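Local coordinates for protein imelysin (Bacteroides ovatus ATCC 8483, PDB 3OYV) that probably takes part in bacterial iron uptake as an imelysin-like outer membrane protein, with a presumed extracellular metal-binding site, at residues Ala92-Pro97 / Gln180-His185; Val113-Ser118 / Arg122-Asn127. All coordinates share one frame; numbering follows the deposited sequence. Where two conformers were deposited one is given.

Interaction 1: Ala92-Pro97 / Gln180-His185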
loop_
_atom_site.group_PDB
_atom_site.type_symbol
_atom_site.label_atom_id
_atom_site.label_comp_id
_atom_site.label_asym_id
_atom_site.label_seq_id
_atom_site.Cartn_x
_atom_site.Cartn_y
_atom_site.Cartn_z
ATOM N N ALA A 92 -10.131 -1.412 -10.057
ATOM C CA ALA A 92 -9.241 -2.567 -10.178
ATOM C C ALA A 92 -9.310 -3.495 -8.975
ATOM O O ALA A 92 -9.670 -4.676 -9.103
ATOM C CB ALA A 92 -7.807 -2.144 -10.445
ATOM N N LYS A 93 -8.999 -2.987 -7.793
ATOM C CA LYS A 93 -8.964 -3.871 -6.626
ATOM C C LYS A 93 -10.342 -4.497 -6.344
ATOM O O LYS A 93 -10.454 -5.705 -6.076
ATOM C CB LYS A 93 -8.399 -3.154 -5.393
ATOM C CG LYS A 93 -6.983 -2.625 -5.582
ATOM C CD LYS A 93 -6.422 -2.013 -4.300
ATOM C CE LYS A 93 -5.048 -1.396 -4.473
ATOM N NZ LYS A 93 -4.356 -1.294 -3.161
ATOM N N ILE A 94 -11.387 -3.684 -6.404
ATOM C CA ILE A 94 -12.755 -4.166 -6.217
ATOM C C ILE A 94 -13.377 -4.563 -7.569
ATOM O O ILE A 94 -13.964 -5.653 -7.725
ATOM C CB ILE A 94 -13.634 -3.114 -5.477
ATOM C CG1 ILE A 94 -12.984 -2.784 -4.130
ATOM C CG2 ILE A 94 -15.109 -3.642 -5.328
ATOM C CD1 ILE A 94 -13.696 -1.659 -3.392
ATOM N N GLY A 95 -13.211 -3.707 -8.558
ATOM C CA GLY A 95 -13.864 -3.853 -9.845
ATOM C C GLY A 95 -13.452 -5.043 -10.678
ATOM O O GLY A 95 -14.291 -5.656 -11.358
ATOM N N ASP A 96 -12.171 -5.377 -10.687
ATOM C CA ASP A 96 -11.736 -6.523 -11.496
ATOM C C ASP A 96 -12.358 -7.830 -11.004
ATOM O O ASP A 96 -12.956 -8.568 -11.798
ATOM C CB ASP A 96 -10.218 -6.599 -11.628
ATOM C CG ASP A 96 -9.654 -5.526 -12.521
ATOM O OD1 ASP A 96 -10.416 -4.915 -13.303
ATOM O OD2 ASP A 96 -8.414 -5.318 -12.462
ATOM N N PRO A 97 -12.228 -8.141 -9.705
ATOM C CA PRO A 97 -12.935 -9.343 -9.244
ATOM C C PRO A 97 -14.451 -9.289 -9.492
ATOM O O PRO A 97 -15.060 -10.294 -9.879
ATOM C CB PRO A 97 -12.553 -9.426 -7.757
ATOM C CG PRO A 97 -11.289 -8.678 -7.665
ATOM C CD PRO A 97 -11.358 -7.579 -8.652
ATOM N N GLN A 180 -17.568 -9.134 5.505
ATOM C CA GLN A 180 -16.263 -9.762 5.657
ATOM C C GLN A 180 -16.368 -11.258 5.388
ATOM O O GLN A 180 -17.229 -11.914 5.951
ATOM C CB GLN A 180 -15.738 -9.511 7.085
ATOM C CG GLN A 180 -14.508 -10.290 7.515
ATOM C CD GLN A 180 -13.230 -9.859 6.837
ATOM O OE1 GLN A 180 -13.231 -8.986 5.949
ATOM N NE2 GLN A 180 -12.116 -10.431 7.286
ATOM N N PRO A 181 -15.476 -11.820 4.549
ATOM C CA PRO A 181 -14.469 -11.170 3.729
ATOM C C PRO A 181 -15.016 -10.820 2.358
ATOM O O PRO A 181 -15.874 -11.512 1.824
ATOM C CB PRO A 181 -13.405 -12.264 3.614
ATOM C CG PRO A 181 -14.240 -13.545 3.572
ATOM C CD PRO A 181 -15.370 -13.302 4.497
ATOM N N PHE A 182 -14.460 -9.795 1.758
ATOM C CA PHE A 182 -14.858 -9.386 0.411
ATOM C C PHE A 182 -14.782 -10.571 -0.543
ATOM O O PHE A 182 -15.659 -10.741 -1.387
ATOM C CB PHE A 182 -13.984 -8.203 -0.067
ATOM C CG PHE A 182 -14.068 -7.896 -1.525
ATOM C CD1 PHE A 182 -15.283 -7.747 -2.186
ATOM C CD2 PHE A 182 -12.891 -7.678 -2.244
ATOM C CE1 PHE A 182 -15.293 -7.441 -3.536
ATOM C CE2 PHE A 182 -12.901 -7.375 -3.579
ATOM C CZ PHE A 182 -14.111 -7.261 -4.244
ATOM N N ARG A 183 -13.751 -11.399 -0.442
ATOM C CA ARG A 183 -13.604 -12.491 -1.395
ATOM C C ARG A 183 -14.808 -13.434 -1.437
ATOM O O ARG A 183 -15.049 -14.047 -2.472
ATOM C CB ARG A 183 -12.318 -13.267 -1.119
ATOM C CG ARG A 183 -12.092 -14.423 -2.071
ATOM C CD ARG A 183 -10.963 -15.227 -1.602
ATOM N NE ARG A 183 -10.588 -16.322 -2.484
ATOM C CZ ARG A 183 -10.857 -17.615 -2.269
ATOM N NH1 ARG A 183 -11.598 -18.017 -1.257
ATOM N NH2 ARG A 183 -10.407 -18.524 -3.124
ATOM N N ASN A 184 -15.554 -13.538 -0.340
ATOM C CA ASN A 184 -16.752 -14.404 -0.299
ATOM C C ASN A 184 -18.048 -13.668 -0.588
ATOM O O ASN A 184 -19.130 -14.268 -0.525
ATOM C CB ASN A 184 -16.894 -15.123 1.055
ATOM C CG ASN A 184 -15.837 -16.182 1.278
ATOM O OD1 ASN A 184 -15.154 -16.559 0.359
ATOM N ND2 ASN A 184 -15.698 -16.653 2.526
ATOM N N HIS A 185 -17.944 -12.373 -0.877
ATOM C CA HIS A 185 -19.107 -11.510 -1.128
ATOM C C HIS A 185 -18.910 -10.583 -2.322
ATOM O O HIS A 185 -19.408 -9.455 -2.344
ATOM C CB HIS A 185 -19.400 -10.702 0.138
ATOM C CG HIS A 185 -19.728 -11.557 1.295
ATOM N ND1 HIS A 185 -18.809 -11.955 2.236
ATOM C CD2 HIS A 185 -20.896 -12.141 1.635
ATOM C CE1 HIS A 185 -19.398 -12.757 3.105
ATOM N NE2 HIS A 185 -20.664 -12.879 2.767
#

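Interaction 2: Val113-Ser118 / Arg122-Asn127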
loop_
_atom_site.group_PDB
_atom_site.type_symbol
_atom_site.label_atom_id
_atom_site.label_comp_id
_atom_site.label_asym_id
_atom_site.label_seq_id
_atom_site.Cartn_x
_atom_site.Cartn_y
_atom_site.Cartn_z
ATOM N N VAL A 113 -8.564 -11.463 -5.842
ATOM C CA VAL A 113 -8.751 -10.470 -4.777
ATOM C C VAL A 113 -7.442 -10.186 -4.008
ATOM O O VAL A 113 -6.947 -11.036 -3.256
ATOM C CB VAL A 113 -9.852 -10.923 -3.810
ATOM C CG1 VAL A 113 -10.004 -9.953 -2.608
ATOM C CG2 VAL A 113 -11.218 -11.032 -4.555
ATOM N N GLU A 114 -6.924 -8.970 -4.149
ATOM C CA GLU A 114 -5.725 -8.548 -3.443
ATOM C C GLU A 114 -5.943 -8.577 -1.931
ATOM O O GLU A 114 -6.895 -7.999 -1.422
ATOM C CB GLU A 114 -5.346 -7.126 -3.882
ATOM C CG GLU A 114 -4.274 -6.447 -3.004
ATOM C CD GLU A 114 -4.140 -4.951 -3.268
ATOM O OE1 GLU A 114 -4.131 -4.558 -4.449
ATOM O OE2 GLU A 114 -4.027 -4.157 -2.291
ATOM N N SER A 115 -5.054 -9.249 -1.215
ATOM C CA SER A 115 -5.069 -9.415 0.247
ATOM C C SER A 115 -6.107 -10.446 0.736
ATOM O O SER A 115 -6.440 -10.497 1.929
ATOM C CB SER A 115 -5.197 -8.103 1.014
ATOM O OG SER A 115 -4.053 -7.294 0.850
ATOM N N TRP A 116 -6.576 -11.347 -0.140
ATOM C CA TRP A 116 -7.517 -12.349 0.323
ATOM C C TRP A 116 -6.891 -13.416 1.207
ATOM O O TRP A 116 -7.580 -14.015 2.010
ATOM C CB TRP A 116 -8.250 -13.007 -0.839
ATOM C CG TRP A 116 -7.544 -14.156 -1.566
ATOM C CD1 TRP A 116 -6.789 -14.069 -2.699
ATOM C CD2 TRP A 116 -7.542 -15.546 -1.204
ATOM N NE1 TRP A 116 -6.334 -15.309 -3.078
ATOM C CE2 TRP A 116 -6.803 -16.232 -2.191
ATOM C CE3 TRP A 116 -8.128 -16.274 -0.170
ATOM C CZ2 TRP A 116 -6.586 -17.617 -2.137
ATOM C CZ3 TRP A 116 -7.946 -17.655 -0.135
ATOM C CH2 TRP A 116 -7.189 -18.304 -1.119
ATOM N N TYR A 117 -5.580 -13.674 1.063
ATOM C CA TYR A 117 -5.010 -14.782 1.785
ATOM C C TYR A 117 -5.233 -14.593 3.274
ATOM O O TYR A 117 -5.422 -15.558 4.010
ATOM C CB TYR A 117 -3.517 -14.930 1.570
ATOM C CG TYR A 117 -2.992 -15.042 0.173
ATOM C CD1 TYR A 117 -3.613 -15.823 -0.796
ATOM C CD2 TYR A 117 -1.851 -14.375 -0.197
ATOM C CE1 TYR A 117 -3.075 -15.933 -2.057
ATOM C CE2 TYR A 117 -1.286 -14.503 -1.449
ATOM C CZ TYR A 117 -1.917 -15.273 -2.391
ATOM O OH TYR A 117 -1.347 -15.361 -3.645
ATOM N N SER A 118 -5.190 -13.330 3.714
ATOM C CA SER A 118 -5.340 -12.963 5.116
ATOM C C SER A 118 -6.743 -12.418 5.436
ATOM O O SER A 118 -6.985 -11.886 6.518
ATOM C CB SER A 118 -4.271 -11.922 5.475
ATOM O OG SER A 118 -4.345 -10.838 4.610
ATOM N N ARG A 122 -10.764 -5.819 2.659
ATOM C CA ARG A 122 -11.546 -4.665 3.099
ATOM C C ARG A 122 -10.672 -3.638 3.821
ATOM O O ARG A 122 -10.730 -2.459 3.545
ATOM C CB ARG A 122 -12.698 -5.091 4.014
ATOM C CG ARG A 122 -13.857 -5.745 3.274
ATOM C CD ARG A 122 -14.789 -6.530 4.189
ATOM N NE ARG A 122 -15.367 -5.677 5.236
ATOM C CZ ARG A 122 -14.906 -5.539 6.473
ATOM N NH1 ARG A 122 -13.874 -6.234 6.917
ATOM N NH2 ARG A 122 -15.502 -4.675 7.309
ATOM N N ASP A 123 -9.894 -4.116 4.787
ATOM C CA ASP A 123 -9.101 -3.221 5.598
ATOM C C ASP A 123 -7.980 -2.569 4.788
ATOM O O ASP A 123 -7.689 -1.396 4.962
ATOM C CB ASP A 123 -8.569 -3.957 6.832
ATOM C CG ASP A 123 -9.632 -4.246 7.879
ATOM O OD1 ASP A 123 -10.708 -3.616 7.834
ATOM O OD2 ASP A 123 -9.346 -5.103 8.752
ATOM N N ASP A 124 -7.366 -3.340 3.884
ATOM C CA ASP A 124 -6.362 -2.846 2.961
ATOM C C ASP A 124 -6.928 -1.666 2.169
ATOM O O ASP A 124 -6.382 -0.559 2.170
ATOM C CB ASP A 124 -5.986 -4.042 2.079
ATOM C CG ASP A 124 -5.050 -3.725 0.931
ATOM O OD1 ASP A 124 -4.627 -2.580 0.693
ATOM O OD2 ASP A 124 -4.694 -4.709 0.215
ATOM N N TYR A 125 -8.051 -1.903 1.499
ATOM C CA TYR A 125 -8.573 -0.901 0.572
ATOM C C TYR A 125 -9.080 0.321 1.337
ATOM O O TYR A 125 -8.969 1.450 0.850
ATOM C CB TYR A 125 -9.671 -1.457 -0.342
ATOM C CG TYR A 125 -9.373 -2.775 -1.053
ATOM C CD1 TYR A 125 -8.069 -3.278 -1.199
ATOM C CD2 TYR A 125 -10.426 -3.524 -1.561
ATOM C CE1 TYR A 125 -7.844 -4.516 -1.791
ATOM C CE2 TYR A 125 -10.207 -4.742 -2.156
ATOM C CZ TYR A 125 -8.918 -5.240 -2.281
ATOM O OH TYR A 125 -8.767 -6.503 -2.846
ATOM N N THR A 126 -9.625 0.088 2.530
ATOM C CA THR A 126 -10.055 1.175 3.403
ATOM C C THR A 126 -8.853 2.034 3.809
ATOM O O THR A 126 -8.917 3.270 3.768
ATOM C CB THR A 126 -10.789 0.649 4.639
ATOM O OG1 THR A 126 -11.898 -0.137 4.233
ATOM C CG2 THR A 126 -11.305 1.769 5.529
ATOM N N ASN A 127 -7.740 1.379 4.174
ATOM C CA ASN A 127 -6.503 2.122 4.474
ATOM C C ASN A 127 -6.017 2.935 3.301
ATOM O O ASN A 127 -5.512 4.039 3.471
ATOM C CB ASN A 127 -5.403 1.167 4.948
ATOM C CG ASN A 127 -5.573 0.738 6.387
ATOM O OD1 ASN A 127 -6.288 1.374 7.166
ATOM N ND2 ASN A 127 -4.923 -0.369 6.754
#

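Interaction 1: Ala92-Pro97 / Gln180-His185
The ring of F182 drives its far edge into helix 92-97, where I94 and P97 receive it. Its CZ lies 3.8 Å from I94 O, and F182 CE2 lies 3.9 Å from K93 O; both oxygens sit near the ring plane, so that ring hydrogens, not the pi face, probably meet the two carbonyls. P97 N has no hydrogen to give to the preceding turn, where the helix kinks, which probably leaves K93 O accessible to the ring. I94 adds CG2, 3.9 Å from F182 CZ, while P97 CB lies 4.4 Å from F182 CZ, approaching obliquely. F182 CG lies anti to the backbone N (chi1 166°), which swings the ring from its 3-10 turn to the helix. Replacing F182 by an alanine would probably open a gap beside I94 and P97 and leave the kinked turn poorly covered. Y125 and T191 also border this buried ring. D96, Q180 and N184 form the solvent side. The Q180-P181 peptide bond is cis, and P181 O accepts H185 ND1 (3.0 Å) and N184 N from opposite faces. The contact joins a proline-kinked helix to an interhelical loop, within a mainly helical imelysin fold.

Interaction 2: Val113-Ser118 / Arg122-Asn127
V113 to W116 form a type II beta turn, with S115 at a positive phi and its CA 7.2 Å from D124 CA on helix 122-127. The turn leads into helix 121-137 and lies against H345 and E348, which sit in the GxHxxE sequence motif of imelysin-like proteins, probably part of their functional site. D124 OD2 is the polar focus. S115 OG donates to it at 2.7 Å, from the anti side and 28° out of the carboxylate plane. E114 OE2, in one of two conformers of that side chain, is also 2.7 Å from D124 OD2; the two carboxylates are turned 39° apart. E114 reaches this position with CG anti to its backbone N (chi1 168°) and an extended chain, and K93 is its partner from outside the two segments. An unidentified molecule is modelled against E114, its covalent link doubtful. Y125 runs past E114 in the opposing direction, its ring nearly perpendicular to the E114 carboxylate, and its hydroxyl makes a weak hydrogen bond to the turn through E114 O, 2.8 Å from Y125 OH. V113 CG1 also touches Y125 OH, at 3.7 Å.

Overall arrangement
Interaction 2 is nested within the loop closed by interaction 1, and their centres are 9 Å apart. A salt bridge joins them on the pocket side, K93 NZ to E114 OE2 at 3.0 Å; N128 and E286 also hold that lysine. An unidentified ligand and a glycerol, both probably from crystallisation, lie near K93 and E114 and suggest a pocket here. Further away, a probable hydrogen bond links Q180 OE1 to R122 NH1 at 3.0 Å, tying the loop 180-185 to the helix 122-127. F182 CD2 packs 3.7 Å from V113 CG1, and R183, in one of two conformers, makes a cation-pi contact with W116.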